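Local coordinates for protein glycoside hydrolase family 31 (Trueperella pyogenes, PDB 5I0F) that degrades cycloalternan, probably hydrolysing this cyclic alpha-glucan through a covalent glycosyl-enzyme intermediate, as a family 31 glycoside hydrolase, at residues 172-182 against 209-220. Numbering follows the deposited sequence.
Sequences DEHVVGFGERY and TYLPMPFAQVVN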
ATOM      1  N   ASP A 172      -9.671 -12.733  26.819  1.00 29.23           N
ATOM      2  CA  ASP A 172     -10.436 -11.531  26.482  1.00 30.00           C
ATOM      3  C   ASP A 172      -9.657 -10.504  25.653  1.00 27.89           C
ATOM      4  O   ASP A 172     -10.102  -9.353  25.537  1.00 28.18           O
ATOM      5  CB  ASP A 172     -10.947 -10.864  27.750  1.00 31.89           C
ATOM      6  CG  ASP A 172      -9.826 -10.280  28.605  1.00 33.41           C
ATOM      7  OD1 ASP A 172      -8.691 -10.853  28.621  1.00 34.06           O
ATOM      8  OD2 ASP A 172     -10.110  -9.255  29.269  1.00 34.66           O
ATOM      9  N   GLU A 173      -8.517 -10.898  25.077  1.00 26.21           N
ATOM     10  CA  GLU A 173      -7.676  -9.943  24.347  1.00 24.83           C
ATOM     11  C   GLU A 173      -8.003  -9.888  22.856  1.00 24.21           C
ATOM     12  O   GLU A 173      -8.324 -10.910  22.244  1.00 24.51           O
ATOM     13  CB  GLU A 173      -6.195 -10.229  24.583  1.00 25.00           C
ATOM     14  CG  GLU A 173      -5.754  -9.722  25.949  1.00 25.55           C
ATOM     15  CD  GLU A 173      -4.314 -10.003  26.318  1.00 26.47           C
ATOM     16  OE1 GLU A 173      -3.704 -10.988  25.836  1.00 25.79           O
ATOM     17  OE2 GLU A 173      -3.784  -9.247  27.168  1.00 27.45           O
ATOM     18  N   HIS A 174      -7.878  -8.685  22.300  1.00 23.41           N
ATOM     19  CA  HIS A 174      -8.117  -8.368  20.900  1.00 22.75           C
ATOM     20  C   HIS A 174      -6.830  -7.811  20.304  1.00 22.57           C
ATOM     21  O   HIS A 174      -6.051  -7.138  21.006  1.00 22.96           O
ATOM     22  CB  HIS A 174      -9.201  -7.326  20.805  1.00 23.15           C
ATOM     23  CG  HIS A 174     -10.455  -7.718  21.495  1.00 23.89           C
ATOM     24  ND1 HIS A 174     -11.440  -8.451  20.873  1.00 24.76           N
ATOM     25  CD2 HIS A 174     -10.861  -7.539  22.772  1.00 24.62           C
ATOM     26  CE1 HIS A 174     -12.426  -8.661  21.727  1.00 25.12           C
ATOM     27  NE2 HIS A 174     -12.091  -8.129  22.888  1.00 25.12           N
ATOM     28  N   VAL A 175      -6.593  -8.113  19.031  1.00 21.51           N
ATOM     29  CA  VAL A 175      -5.348  -7.761  18.369  1.00 21.21           C
ATOM     30  C   VAL A 175      -5.645  -6.799  17.227  1.00 20.69           C
ATOM     31  O   VAL A 175      -6.363  -7.143  16.293  1.00 20.63           O
ATOM     32  CB  VAL A 175      -4.601  -9.003  17.837  1.00 21.15           C
ATOM     33  CG1 VAL A 175      -3.231  -8.597  17.300  1.00 21.17           C
ATOM     34  CG2 VAL A 175      -4.430 -10.035  18.939  1.00 21.69           C
ATOM     35  N   VAL A 176      -5.119  -5.583  17.320  1.00 20.96           N
ATOM     36  CA  VAL A 176      -5.333  -4.566  16.279  1.00 20.78           C
ATOM     37  C   VAL A 176      -3.989  -4.049  15.821  1.00 21.38           C
ATOM     38  O   VAL A 176      -3.155  -3.654  16.635  1.00 21.69           O
ATOM     39  CB  VAL A 176      -6.199  -3.412  16.785  1.00 20.91           C
ATOM     40  CG1 VAL A 176      -6.371  -2.354  15.705  1.00 20.88           C
ATOM     41  CG2 VAL A 176      -7.549  -3.938  17.241  1.00 20.93           C
ATOM     42  N   GLY A 177      -3.785  -4.063  14.508  1.00 21.09           N
ATOM     43  CA  GLY A 177      -2.569  -3.546  13.929  1.00 21.04           C
ATOM     44  C   GLY A 177      -2.169  -4.232  12.646  1.00 20.60           C
ATOM     45  O   GLY A 177      -3.016  -4.615  11.811  1.00 21.23           O
ATOM     46  N   PHE A 178      -0.860  -4.402  12.527  1.00 19.95           N
ATOM     47  CA  PHE A 178      -0.191  -4.907  11.342  1.00 19.47           C
ATOM     48  C   PHE A 178      -0.309  -3.971  10.139  1.00 18.91           C
ATOM     49  O   PHE A 178      -0.188  -4.417   8.986  1.00 18.24           O
ATOM     50  CB  PHE A 178      -0.666  -6.319  11.005  1.00 19.89           C
ATOM     51  CG  PHE A 178      -0.590  -7.278  12.167  1.00 20.38           C
ATOM     52  CD1 PHE A 178       0.633  -7.689  12.657  1.00 20.48           C
ATOM     53  CD2 PHE A 178      -1.741  -7.788  12.748  1.00 20.51           C
ATOM     54  CE1 PHE A 178       0.713  -8.567  13.707  1.00 20.94           C
ATOM     55  CE2 PHE A 178      -1.660  -8.692  13.792  1.00 20.84           C
ATOM     56  CZ  PHE A 178      -0.435  -9.072  14.285  1.00 20.80           C
ATOM     57  N   GLY A 179      -0.506  -2.678  10.430  1.00 18.21           N
ATOM     58  CA  GLY A 179      -0.619  -1.642   9.417  1.00 17.77           C
ATOM     59  C   GLY A 179      -2.049  -1.476   8.940  1.00 17.49           C
ATOM     60  O   GLY A 179      -3.003  -1.788   9.647  1.00 17.07           O
ATOM     61  N   GLU A 180      -2.189  -0.973   7.718  1.00 17.10           N
ATOM     62  CA  GLU A 180      -3.519  -0.762   7.127  1.00 17.27           C
ATOM     63  C   GLU A 180      -4.093  -2.120   6.682  1.00 17.62           C
ATOM     64  O   GLU A 180      -3.508  -2.809   5.832  1.00 17.72           O
ATOM     65  CB  GLU A 180      -3.406   0.219   5.965  1.00 17.02           C
ATOM     66  CG  GLU A 180      -4.696   0.479   5.169  1.00 17.00           C
ATOM     67  CD  GLU A 180      -4.447   1.355   3.967  1.00 17.21           C
ATOM     68  OE1 GLU A 180      -3.390   1.152   3.294  1.00 17.16           O
ATOM     69  OE2 GLU A 180      -5.299   2.252   3.672  1.00 16.54           O
ATOM     70  N   ARG A 181      -5.234  -2.497   7.260  1.00 17.36           N
ATOM     71  CA  ARG A 181      -5.878  -3.767   6.937  1.00 17.23           C
ATOM     72  C   ARG A 181      -7.310  -3.523   6.509  1.00 17.07           C
ATOM     73  O   ARG A 181      -7.968  -2.615   7.003  1.00 17.41           O
ATOM     74  CB  ARG A 181      -5.813  -4.749   8.124  1.00 17.70           C
ATOM     75  CG  ARG A 181      -4.403  -5.072   8.593  1.00 17.76           C
ATOM     76  CD  ARG A 181      -3.724  -6.014   7.609  1.00 18.21           C
ATOM     77  NE  ARG A 181      -2.281  -6.021   7.751  1.00 18.29           N
ATOM     78  CZ  ARG A 181      -1.457  -6.889   7.154  1.00 18.59           C
ATOM     79  NH1 ARG A 181      -1.911  -7.867   6.371  1.00 18.32           N
ATOM     80  NH2 ARG A 181      -0.159  -6.767   7.361  1.00 18.90           N
ATOM     81  N   TYR A 182      -7.783  -4.352   5.583  1.00 16.83           N
ATOM     82  CA  TYR A 182      -9.040  -4.131   4.877  1.00 17.21           C
ATOM     83  C   TYR A 182     -10.143  -5.135   5.209  1.00 17.92           C
ATOM     84  O   TYR A 182     -11.276  -4.979   4.762  1.00 18.22           O
ATOM     85  CB  TYR A 182      -8.765  -4.215   3.371  1.00 16.98           C
ATOM     86  CG  TYR A 182      -7.850  -3.132   2.850  1.00 16.53           C
ATOM     87  CD1 TYR A 182      -6.461  -3.230   2.993  1.00 16.67           C
ATOM     88  CD2 TYR A 182      -8.357  -2.040   2.169  1.00 16.26           C
ATOM     89  CE1 TYR A 182      -5.615  -2.240   2.505  1.00 16.45           C
ATOM     90  CE2 TYR A 182      -7.522  -1.068   1.686  1.00 16.13           C
ATOM     91  CZ  TYR A 182      -6.147  -1.184   1.851  1.00 16.02           C
ATOM     92  OH  TYR A 182      -5.306  -0.232   1.345  1.00 16.70           O
ATOM     93  N   THR A 209      -2.226  -5.999   1.671  1.00 18.60           N
ATOM     94  CA  THR A 209      -2.180  -4.552   1.849  1.00 18.14           C
ATOM     95  C   THR A 209      -0.936  -3.932   1.187  1.00 17.66           C
ATOM     96  O   THR A 209       0.132  -4.580   1.053  1.00 18.06           O
ATOM     97  CB  THR A 209      -2.236  -4.191   3.370  1.00 17.82           C
ATOM     98  OG1 THR A 209      -2.222  -2.771   3.541  1.00 17.83           O
ATOM     99  CG2 THR A 209      -1.079  -4.781   4.136  1.00 17.72           C
ATOM    100  N   TYR A 210      -1.107  -2.671   0.815  1.00 16.51           N
ATOM    101  CA  TYR A 210      -0.051  -1.800   0.368  1.00 16.28           C
ATOM    102  C   TYR A 210       0.842  -1.289   1.504  1.00 16.67           C
ATOM    103  O   TYR A 210       1.977  -0.857   1.250  1.00 16.58           O
ATOM    104  CB  TYR A 210      -0.611  -0.533  -0.278  1.00 16.22           C
ATOM    105  CG  TYR A 210      -1.632  -0.650  -1.381  1.00 15.85           C
ATOM    106  CD1 TYR A 210      -1.247  -0.767  -2.716  1.00 15.91           C
ATOM    107  CD2 TYR A 210      -2.991  -0.539  -1.095  1.00 15.60           C
ATOM    108  CE1 TYR A 210      -2.201  -0.823  -3.744  1.00 16.11           C
ATOM    109  CE2 TYR A 210      -3.947  -0.582  -2.106  1.00 15.81           C
ATOM    110  CZ  TYR A 210      -3.557  -0.736  -3.428  1.00 15.91           C
ATOM    111  OH  TYR A 210      -4.500  -0.744  -4.456  1.00 16.41           O
ATOM    112  N   LEU A 211       0.311  -1.290   2.727  1.00 16.67           N
ATOM    113  CA  LEU A 211       0.919  -0.588   3.861  1.00 17.47           C
ATOM    114  C   LEU A 211       0.908  -1.465   5.124  1.00 17.73           C
ATOM    115  O   LEU A 211       0.194  -1.169   6.115  1.00 17.54           O
ATOM    116  CB  LEU A 211       0.164   0.724   4.093  1.00 17.80           C
ATOM    117  CG  LEU A 211       0.968   1.930   4.562  1.00 18.43           C
ATOM    118  CD1 LEU A 211       0.048   3.135   4.753  1.00 18.44           C
ATOM    119  CD2 LEU A 211       1.719   1.642   5.843  1.00 19.07           C
ATOM    120  N   PRO A 212       1.705  -2.542   5.110  1.00 17.68           N
ATOM    121  CA  PRO A 212       1.786  -3.409   6.279  1.00 18.00           C
ATOM    122  C   PRO A 212       2.777  -2.831   7.285  1.00 18.82           C
ATOM    123  O   PRO A 212       3.592  -1.979   6.926  1.00 18.84           O
ATOM    124  CB  PRO A 212       2.339  -4.709   5.696  1.00 18.07           C
ATOM    125  CG  PRO A 212       3.205  -4.257   4.575  1.00 18.09           C
ATOM    126  CD  PRO A 212       2.526  -3.045   3.993  1.00 17.89           C
ATOM    127  N   MET A 213       2.713  -3.311   8.515  1.00 19.10           N
ATOM    128  CA  MET A 213       3.764  -3.072   9.528  1.00 19.68           C
ATOM    129  C   MET A 213       3.895  -4.298  10.424  1.00 19.68           C
ATOM    130  O   MET A 213       2.899  -4.972  10.695  1.00 19.30           O
ATOM    131  CB  MET A 213       3.444  -1.846  10.376  1.00 20.51           C
ATOM    132  CG  MET A 213       3.452  -0.529   9.607  1.00 21.03           C
ATOM    133  SD  MET A 213       3.203   0.860  10.704  1.00 22.68           S
ATOM    134  CE  MET A 213       2.798   2.173   9.548  1.00 22.59           C
ATOM    135  N   PRO A 214       5.121  -4.610  10.885  1.00 19.40           N
ATOM    136  CA  PRO A 214       5.294  -5.754  11.778  1.00 19.15           C
ATOM    137  C   PRO A 214       5.089  -5.352  13.242  1.00 19.09           C
ATOM    138  O   PRO A 214       5.997  -5.490  14.066  1.00 18.66           O
ATOM    139  CB  PRO A 214       6.720  -6.201  11.479  1.00 19.38           C
ATOM    140  CG  PRO A 214       7.438  -4.907  11.155  1.00 19.73           C
ATOM    141  CD  PRO A 214       6.417  -4.078  10.421  1.00 19.57           C
ATOM    142  N   PHE A 215       3.877  -4.910  13.545  1.00 18.48           N
ATOM    143  CA  PHE A 215       3.516  -4.318  14.842  1.00 19.29           C
ATOM    144  C   PHE A 215       2.043  -4.542  15.070  1.00 19.44           C
ATOM    145  O   PHE A 215       1.253  -4.465  14.113  1.00 19.17           O
ATOM    146  CB  PHE A 215       3.796  -2.795  14.874  1.00 19.50           C
ATOM    147  CG  PHE A 215       2.943  -2.033  15.879  1.00 19.74           C
ATOM    148  CD1 PHE A 215       3.307  -1.970  17.214  1.00 20.19           C
ATOM    149  CD2 PHE A 215       1.775  -1.400  15.487  1.00 19.67           C
ATOM    150  CE1 PHE A 215       2.518  -1.304  18.136  1.00 20.75           C
ATOM    151  CE2 PHE A 215       0.973  -0.733  16.410  1.00 19.97           C
ATOM    152  CZ  PHE A 215       1.364  -0.668  17.734  1.00 20.57           C
ATOM    153  N   ALA A 216       1.667  -4.790  16.321  1.00 20.38           N
ATOM    154  CA  ALA A 216       0.256  -4.802  16.732  1.00 20.71           C
ATOM    155  C   ALA A 216       0.127  -4.508  18.216  1.00 21.19           C
ATOM    156  O   ALA A 216       1.054  -4.736  18.986  1.00 21.10           O
ATOM    157  CB  ALA A 216      -0.383  -6.147  16.412  1.00 20.85           C
ATOM    158  N   GLN A 217      -1.030  -3.996  18.605  1.00 21.41           N
ATOM    159  CA  GLN A 217      -1.367  -3.824  20.011  1.00 22.42           C
ATOM    160  C   GLN A 217      -2.382  -4.882  20.396  1.00 21.93           C
ATOM    161  O   GLN A 217      -3.143  -5.378  19.552  1.00 20.72           O
ATOM    162  CB  GLN A 217      -1.843  -2.399  20.324  1.00 23.59           C
ATOM    163  CG  GLN A 217      -3.079  -1.909  19.617  1.00 24.26           C
ATOM    164  CD  GLN A 217      -2.802  -0.622  18.829  1.00 24.95           C
ATOM    165  OE1 GLN A 217      -2.667   0.466  19.396  1.00 26.35           O
ATOM    166  NE2 GLN A 217      -2.699  -0.753  17.514  1.00 24.70           N
ATOM    167  N   VAL A 218      -2.348  -5.255  21.671  1.00 21.88           N
ATOM    168  CA  VAL A 218      -3.173  -6.331  22.190  1.00 21.93           C
ATOM    169  C   VAL A 218      -3.899  -5.743  23.379  1.00 22.73           C
ATOM    170  O   VAL A 218      -3.263  -5.290  24.332  1.00 22.61           O
ATOM    171  CB  VAL A 218      -2.333  -7.543  22.604  1.00 22.32           C
ATOM    172  CG1 VAL A 218      -3.246  -8.670  23.076  1.00 23.06           C
ATOM    173  CG2 VAL A 218      -1.424  -8.028  21.470  1.00 22.09           C
ATOM    174  N   VAL A 219      -5.225  -5.721  23.311  1.00 22.73           N
ATOM    175  CA  VAL A 219      -6.035  -4.927  24.237  1.00 23.86           C
ATOM    176  C   VAL A 219      -7.024  -5.850  24.929  1.00 24.39           C
ATOM    177  O   VAL A 219      -7.728  -6.594  24.259  1.00 24.06           O
ATOM    178  CB  VAL A 219      -6.788  -3.797  23.497  1.00 23.89           C
ATOM    179  CG1 VAL A 219      -7.511  -2.893  24.487  1.00 24.61           C
ATOM    180  CG2 VAL A 219      -5.803  -2.986  22.669  1.00 23.62           C
ATOM    181  N   ASN A 220      -7.061  -5.809  26.263  1.00 25.74           N
ATOM    182  CA  ASN A 220      -8.013  -6.626  27.037  1.00 26.77           C
ATOM    183  C   ASN A 220      -9.289  -5.843  27.309  1.00 27.91           C
ATOM    184  O   ASN A 220      -9.391  -4.676  26.942  1.00 28.24           O
ATOM    185  CB  ASN A 220      -7.370  -7.229  28.300  1.00 27.83           C
ATOM    186  CG  ASN A 220      -7.184  -6.238  29.448  1.00 28.93           C
ATOM    187  OD1 ASN A 220      -7.786  -5.161  29.509  1.00 29.76           O
ATOM    188  ND2 ASN A 220      -6.376  -6.646  30.415  1.00 30.33           N
TER
HETATM  189  O   HOH W   1      -6.381 -10.040  29.978  1.00 44.21           O
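Val176 O is gripped twice by Gln217, whose backbone N (2.9 Å) and side-chain NE2 (3.1 Å) reach it from opposite faces of its carbonyl plane. The fold-back of Gln217 starts with CG between its backbone N and carbonyl carbon (chi1 61°); NE2 also donates to Ala552 O. His174 and Val219 exchange backbone bonds farther along this antiparallel ladder. Beyond Gly177 and Ala216 the register slips by two in a beta bulge, and both strands turn a corner. Here Phe178 O takes Met213 N from above its carbonyl plane, while Arg181 NE and NH2 clasp the same oxygen side-on, at 2.9 Å each; NH2 also donates to Asp193 O. Thr209 OG1 donates to Glu180 O (2.6 Å) and accepts from Leu211 N, an ST turn; Thr209 CG2 sits over the centre of the Arg181 guanidinium. Ala216 CB lies over the Phe178 ring in a CH-pi contact, 3.8 Å from its centroid. Val218 CG1 lies alongside Glu173, from CB to OE1; OE1 accepts from Glu170 N and OE2 is salt-bridged to Arg145. The ring edge of Tyr210, whose side chain is about 6 Å from bound glucose, meets Tyr182 OH, which bonds Ala530 O. The pair thus runs from a mixed sheet to the TIM barrel: 174-179 is an edge strand, 212-219 lies between it and 225-230, and strands 191-194 and 236-240 pack against Phe178.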